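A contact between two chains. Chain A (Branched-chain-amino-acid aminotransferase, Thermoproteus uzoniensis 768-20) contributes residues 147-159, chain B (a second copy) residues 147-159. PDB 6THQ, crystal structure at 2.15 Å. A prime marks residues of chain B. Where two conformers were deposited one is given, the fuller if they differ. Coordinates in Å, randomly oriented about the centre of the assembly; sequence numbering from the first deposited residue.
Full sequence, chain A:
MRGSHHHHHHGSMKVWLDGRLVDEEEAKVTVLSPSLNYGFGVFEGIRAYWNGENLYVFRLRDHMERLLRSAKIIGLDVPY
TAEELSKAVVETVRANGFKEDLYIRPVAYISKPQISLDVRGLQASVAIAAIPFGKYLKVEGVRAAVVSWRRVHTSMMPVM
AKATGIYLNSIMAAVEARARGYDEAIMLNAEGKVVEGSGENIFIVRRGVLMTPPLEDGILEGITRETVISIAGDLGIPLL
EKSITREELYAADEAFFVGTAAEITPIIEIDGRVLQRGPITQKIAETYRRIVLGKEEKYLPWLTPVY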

# COMPACT_ATOMS: atom_id res chain seq x y z
N VAL A 147 15.55 2.60 -12.48
CA VAL A 147 15.21 1.27 -12.04
C VAL A 147 14.25 0.56 -12.97
O VAL A 147 13.64 1.20 -13.83
CB VAL A 147 14.68 1.25 -10.59
CG1 VAL A 147 15.80 1.64 -9.63
CG2 VAL A 147 13.48 2.13 -10.38
N SER A 148 14.12 -0.76 -12.83
CA SER A 148 13.18 -1.55 -13.64
C SER A 148 11.69 -1.31 -13.28
O SER A 148 10.80 -1.50 -14.12
CB SER A 148 13.51 -3.03 -13.48
OG SER A 148 13.31 -3.43 -12.14
N TRP A 149 11.43 -0.93 -12.03
CA TRP A 149 10.07 -0.68 -11.56
C TRP A 149 9.58 0.65 -12.10
O TRP A 149 10.25 1.67 -11.91
CB TRP A 149 10.02 -0.64 -10.01
CG TRP A 149 10.26 -1.95 -9.41
CD1 TRP A 149 11.48 -2.41 -8.88
CD2 TRP A 149 9.33 -3.05 -9.33
NE1 TRP A 149 11.31 -3.70 -8.46
CE2 TRP A 149 10.02 -4.12 -8.70
CE3 TRP A 149 7.98 -3.21 -9.66
CZ2 TRP A 149 9.39 -5.38 -8.43
CZ3 TRP A 149 7.34 -4.45 -9.36
CH2 TRP A 149 8.06 -5.51 -8.78
N ARG A 150 8.39 0.65 -12.68
CA ARG A 150 7.74 1.86 -13.14
C ARG A 150 6.97 2.51 -12.02
O ARG A 150 6.49 1.82 -11.10
CB ARG A 150 6.81 1.57 -14.34
CG ARG A 150 7.51 1.10 -15.64
CD ARG A 150 8.53 2.15 -16.21
NE ARG A 150 9.18 1.80 -17.48
CZ ARG A 150 10.41 1.27 -17.62
NH1 ARG A 150 11.14 0.99 -16.57
NH2 ARG A 150 10.92 1.04 -18.84
N ARG A 151 6.89 3.85 -12.04
CA ARG A 151 6.07 4.51 -11.06
C ARG A 151 4.61 4.09 -11.22
O ARG A 151 4.09 4.06 -12.36
CB ARG A 151 6.13 6.03 -11.30
CG ARG A 151 5.46 6.81 -10.17
CD ARG A 151 6.36 6.77 -8.94
NE ARG A 151 5.98 7.80 -8.02
CZ ARG A 151 5.44 7.57 -6.82
NH1 ARG A 151 5.27 6.32 -6.41
NH2 ARG A 151 5.09 8.58 -6.02
N VAL A 152 3.89 3.91 -10.12
CA VAL A 152 2.51 3.46 -10.26
C VAL A 152 1.71 4.50 -10.95
O VAL A 152 1.87 5.73 -10.73
CB VAL A 152 1.71 3.36 -8.92
CG1 VAL A 152 1.30 1.99 -8.57
CG2 VAL A 152 2.26 4.11 -7.79
N HIS A 153 0.68 4.05 -11.66
CA HIS A 153 -0.05 4.93 -12.57
C HIS A 153 -1.36 5.39 -11.99
O HIS A 153 -2.06 4.65 -11.28
CB HIS A 153 -0.33 4.15 -13.85
CG HIS A 153 -0.81 4.99 -14.99
ND1 HIS A 153 -2.14 5.10 -15.33
CD2 HIS A 153 -0.12 5.78 -15.86
CE1 HIS A 153 -2.25 5.90 -16.38
NE2 HIS A 153 -1.03 6.30 -16.73
N THR A 154 -1.74 6.59 -12.39
CA THR A 154 -2.91 7.31 -11.88
C THR A 154 -4.23 6.52 -12.11
O THR A 154 -5.23 6.62 -11.33
CB THR A 154 -3.00 8.73 -12.51
OG1 THR A 154 -4.14 9.39 -11.99
CG2 THR A 154 -3.10 8.71 -14.11
N SER A 155 -4.26 5.73 -13.18
CA SER A 155 -5.50 4.99 -13.50
C SER A 155 -5.70 3.82 -12.55
O SER A 155 -6.76 3.19 -12.56
CB SER A 155 -5.41 4.44 -14.92
OG SER A 155 -4.35 3.47 -14.94
N MET A 156 -4.66 3.52 -11.77
CA MET A 156 -4.67 2.40 -10.80
C MET A 156 -4.61 2.81 -9.34
O MET A 156 -5.23 2.19 -8.52
CB MET A 156 -3.47 1.53 -11.04
CG MET A 156 -3.46 0.96 -12.43
SD MET A 156 -1.78 0.50 -12.93
CE MET A 156 -2.23 0.24 -14.65
N MET A 157 -3.82 3.82 -9.02
CA MET A 157 -3.72 4.30 -7.65
C MET A 157 -3.53 5.80 -7.71
O MET A 157 -3.03 6.30 -8.66
CB MET A 157 -2.56 3.64 -6.90
CG MET A 157 -2.98 2.26 -6.40
SD MET A 157 -1.60 1.60 -5.50
CE MET A 157 -2.37 0.24 -4.69
N PRO A 158 -3.98 6.53 -6.72
CA PRO A 158 -3.91 8.00 -6.80
C PRO A 158 -2.54 8.55 -6.42
O PRO A 158 -2.40 9.00 -5.29
CB PRO A 158 -4.96 8.44 -5.74
CG PRO A 158 -5.04 7.31 -4.78
CD PRO A 158 -4.75 6.05 -5.55
N VAL A 159 -1.54 8.50 -7.32
CA VAL A 159 -0.16 8.72 -6.96
C VAL A 159 0.07 10.16 -6.53
O VAL A 159 1.10 10.43 -5.91
CB VAL A 159 0.80 8.77 -8.16
CG1 VAL A 159 2.08 7.98 -7.96
CG2 VAL A 159 0.12 8.84 -9.49
N VAL B 147 -15.59 -1.21 -12.64
CA VAL B 147 -15.26 0.06 -12.05
C VAL B 147 -14.30 0.87 -12.90
O VAL B 147 -13.69 0.34 -13.83
CB VAL B 147 -14.72 -0.07 -10.61
CG1 VAL B 147 -15.84 -0.57 -9.69
CG2 VAL B 147 -13.52 -0.97 -10.50
N SER B 148 -14.16 2.17 -12.61
CA SER B 148 -13.23 3.05 -13.34
C SER B 148 -11.74 2.77 -13.01
O SER B 148 -10.85 3.05 -13.83
CB SER B 148 -13.56 4.50 -13.01
OG SER B 148 -13.35 4.75 -11.64
N TRP B 149 -11.47 2.25 -11.81
CA TRP B 149 -10.11 1.95 -11.38
C TRP B 149 -9.62 0.69 -12.07
O TRP B 149 -10.29 -0.34 -11.99
CB TRP B 149 -10.05 1.74 -9.84
CG TRP B 149 -10.29 2.97 -9.10
CD1 TRP B 149 -11.51 3.38 -8.52
CD2 TRP B 149 -9.36 4.06 -8.90
NE1 TRP B 149 -11.34 4.61 -7.96
CE2 TRP B 149 -10.05 5.06 -8.15
CE3 TRP B 149 -8.02 4.26 -9.22
CZ2 TRP B 149 -9.42 6.28 -7.75
CZ3 TRP B 149 -7.37 5.45 -8.78
CH2 TRP B 149 -8.09 6.45 -8.08
N ARG B 150 -8.43 0.76 -12.65
CA ARG B 150 -7.79 -0.40 -13.24
C ARG B 150 -7.01 -1.17 -12.20
O ARG B 150 -6.53 -0.58 -11.21
CB ARG B 150 -6.86 0.02 -14.40
CG ARG B 150 -7.57 0.64 -15.64
CD ARG B 150 -8.59 -0.34 -16.32
NE ARG B 150 -9.24 0.14 -17.54
CZ ARG B 150 -10.47 0.68 -17.61
NH1 ARG B 150 -11.20 0.84 -16.54
NH2 ARG B 150 -10.99 1.05 -18.80
N ARG B 151 -6.93 -2.50 -12.36
CA ARG B 151 -6.11 -3.26 -11.47
C ARG B 151 -4.65 -2.82 -11.59
O ARG B 151 -4.14 -2.67 -12.72
CB ARG B 151 -6.18 -4.74 -11.88
CG ARG B 151 -5.50 -5.65 -10.84
CD ARG B 151 -6.40 -5.74 -9.61
NE ARG B 151 -6.01 -6.87 -8.81
CZ ARG B 151 -5.46 -6.77 -7.59
NH1 ARG B 151 -5.30 -5.58 -7.06
NH2 ARG B 151 -5.12 -7.86 -6.91
N VAL B 152 -3.93 -2.77 -10.47
CA VAL B 152 -2.55 -2.31 -10.57
C VAL B 152 -1.75 -3.27 -11.38
O VAL B 152 -1.91 -4.51 -11.29
CB VAL B 152 -1.75 -2.35 -9.23
CG1 VAL B 152 -1.33 -1.04 -8.73
CG2 VAL B 152 -2.29 -3.22 -8.18
N HIS B 153 -0.72 -2.74 -12.03
CA HIS B 153 0.00 -3.51 -13.04
C HIS B 153 1.32 -4.03 -12.52
O HIS B 153 2.02 -3.37 -11.73
CB HIS B 153 0.28 -2.59 -14.22
CG HIS B 153 0.75 -3.31 -15.45
ND1 HIS B 153 2.08 -3.38 -15.81
CD2 HIS B 153 0.07 -3.99 -16.40
CE1 HIS B 153 2.19 -4.05 -16.94
NE2 HIS B 153 0.97 -4.41 -17.32
N THR B 154 1.69 -5.18 -13.05
CA THR B 154 2.87 -5.95 -12.63
C THR B 154 4.18 -5.14 -12.77
O THR B 154 5.18 -5.32 -12.01
CB THR B 154 2.96 -7.30 -13.40
OG1 THR B 154 4.10 -8.01 -12.97
CG2 THR B 154 3.05 -7.09 -14.99
N SER B 155 4.22 -4.23 -13.75
CA SER B 155 5.45 -3.47 -13.99
C SER B 155 5.65 -2.41 -12.92
O SER B 155 6.71 -1.78 -12.86
CB SER B 155 5.36 -2.76 -15.34
OG SER B 155 4.29 -1.79 -15.25
N MET B 156 4.62 -2.19 -12.10
CA MET B 156 4.63 -1.19 -11.02
C MET B 156 4.58 -1.76 -9.61
O MET B 156 5.20 -1.24 -8.73
CB MET B 156 3.43 -0.30 -11.15
CG MET B 156 3.41 0.42 -12.47
SD MET B 156 1.73 0.93 -12.91
CE MET B 156 2.17 1.38 -14.59
N MET B 157 3.79 -2.80 -9.40
CA MET B 157 3.69 -3.43 -8.10
C MET B 157 3.50 -4.91 -8.32
O MET B 157 3.00 -5.30 -9.32
CB MET B 157 2.54 -2.85 -7.27
CG MET B 157 2.95 -1.54 -6.62
SD MET B 157 1.58 -0.98 -5.65
CE MET B 157 2.35 0.28 -4.70
N PRO B 158 3.96 -5.74 -7.42
CA PRO B 158 3.88 -7.20 -7.66
C PRO B 158 2.52 -7.79 -7.33
O PRO B 158 2.38 -8.36 -6.26
CB PRO B 158 4.93 -7.75 -6.66
CG PRO B 158 5.02 -6.73 -5.57
CD PRO B 158 4.72 -5.40 -6.20
N VAL B 159 1.51 -7.63 -8.22
CA VAL B 159 0.13 -7.90 -7.88
C VAL B 159 -0.10 -9.38 -7.61
O VAL B 159 -1.12 -9.71 -7.03
CB VAL B 159 -0.83 -7.81 -9.07
CG1 VAL B 159 -2.11 -7.05 -8.78
CG2 VAL B 159 -0.16 -7.74 -10.41

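The two copies of residues 147-159 meet across an exact two-fold axis, so nearly every contact occurs twice, and together they bury 845 Å² between them. The closest pair of CA atoms is that of Arg150 and Met156′, 4.8 Å apart, and the symmetry repeats this pairing at Met156 and Arg150′.

Two hydrogen bonds join the backbones. Arg150 N donates to Ser155′ O at 3.0 Å, and Arg150′ N donates to Ser155 O at 2.9 Å; both are almost straight, with angles of 168° at the hydrogen. Beside each lies a CA-H...O contact, Met156′ CA to Arg150 O at 3.5 Å and its mate, so the amide and carbonyl of one arginine both engage the facing chain. The acceptor segment is itself folded into a tight turn: His153 O receives Met156 N at 2.9 Å and Met157 N at 3.0 Å, while His153 ND1 and Ser155 OG share a hydrogen bond of 2.8 Å.

Apolar side chains fill the centre, where symmetry sets like against like. Met156 SD lies 3.5 Å from Met156′ SD, Met157 SD lies 4.1 Å from Met157′ SD, and Val152 CG1 meets Val152′ CG1 at 4.0 Å. The same valine atom also packs against Met156′ CB at 4.1 Å and Met157′ SD at 4.2 Å, linking these pairs into one cluster. Met157 joins it through its extended side chain: its CA-to-CB bond points away from the partner, but its end comes nearer.

Trp149 packs farther from the axis. Its ring lies obliquely against the partner's turn, with CZ3 3.5 Å from Thr154′ O and CE3 3.5 Å from Met156′ O, while CZ3 makes an apolar contact with Pro158′ CD at 4.2 Å. The Arg150 side chain starts toward the partner, CB lying 4.0 Å from Met156′ CG, but its end leads away.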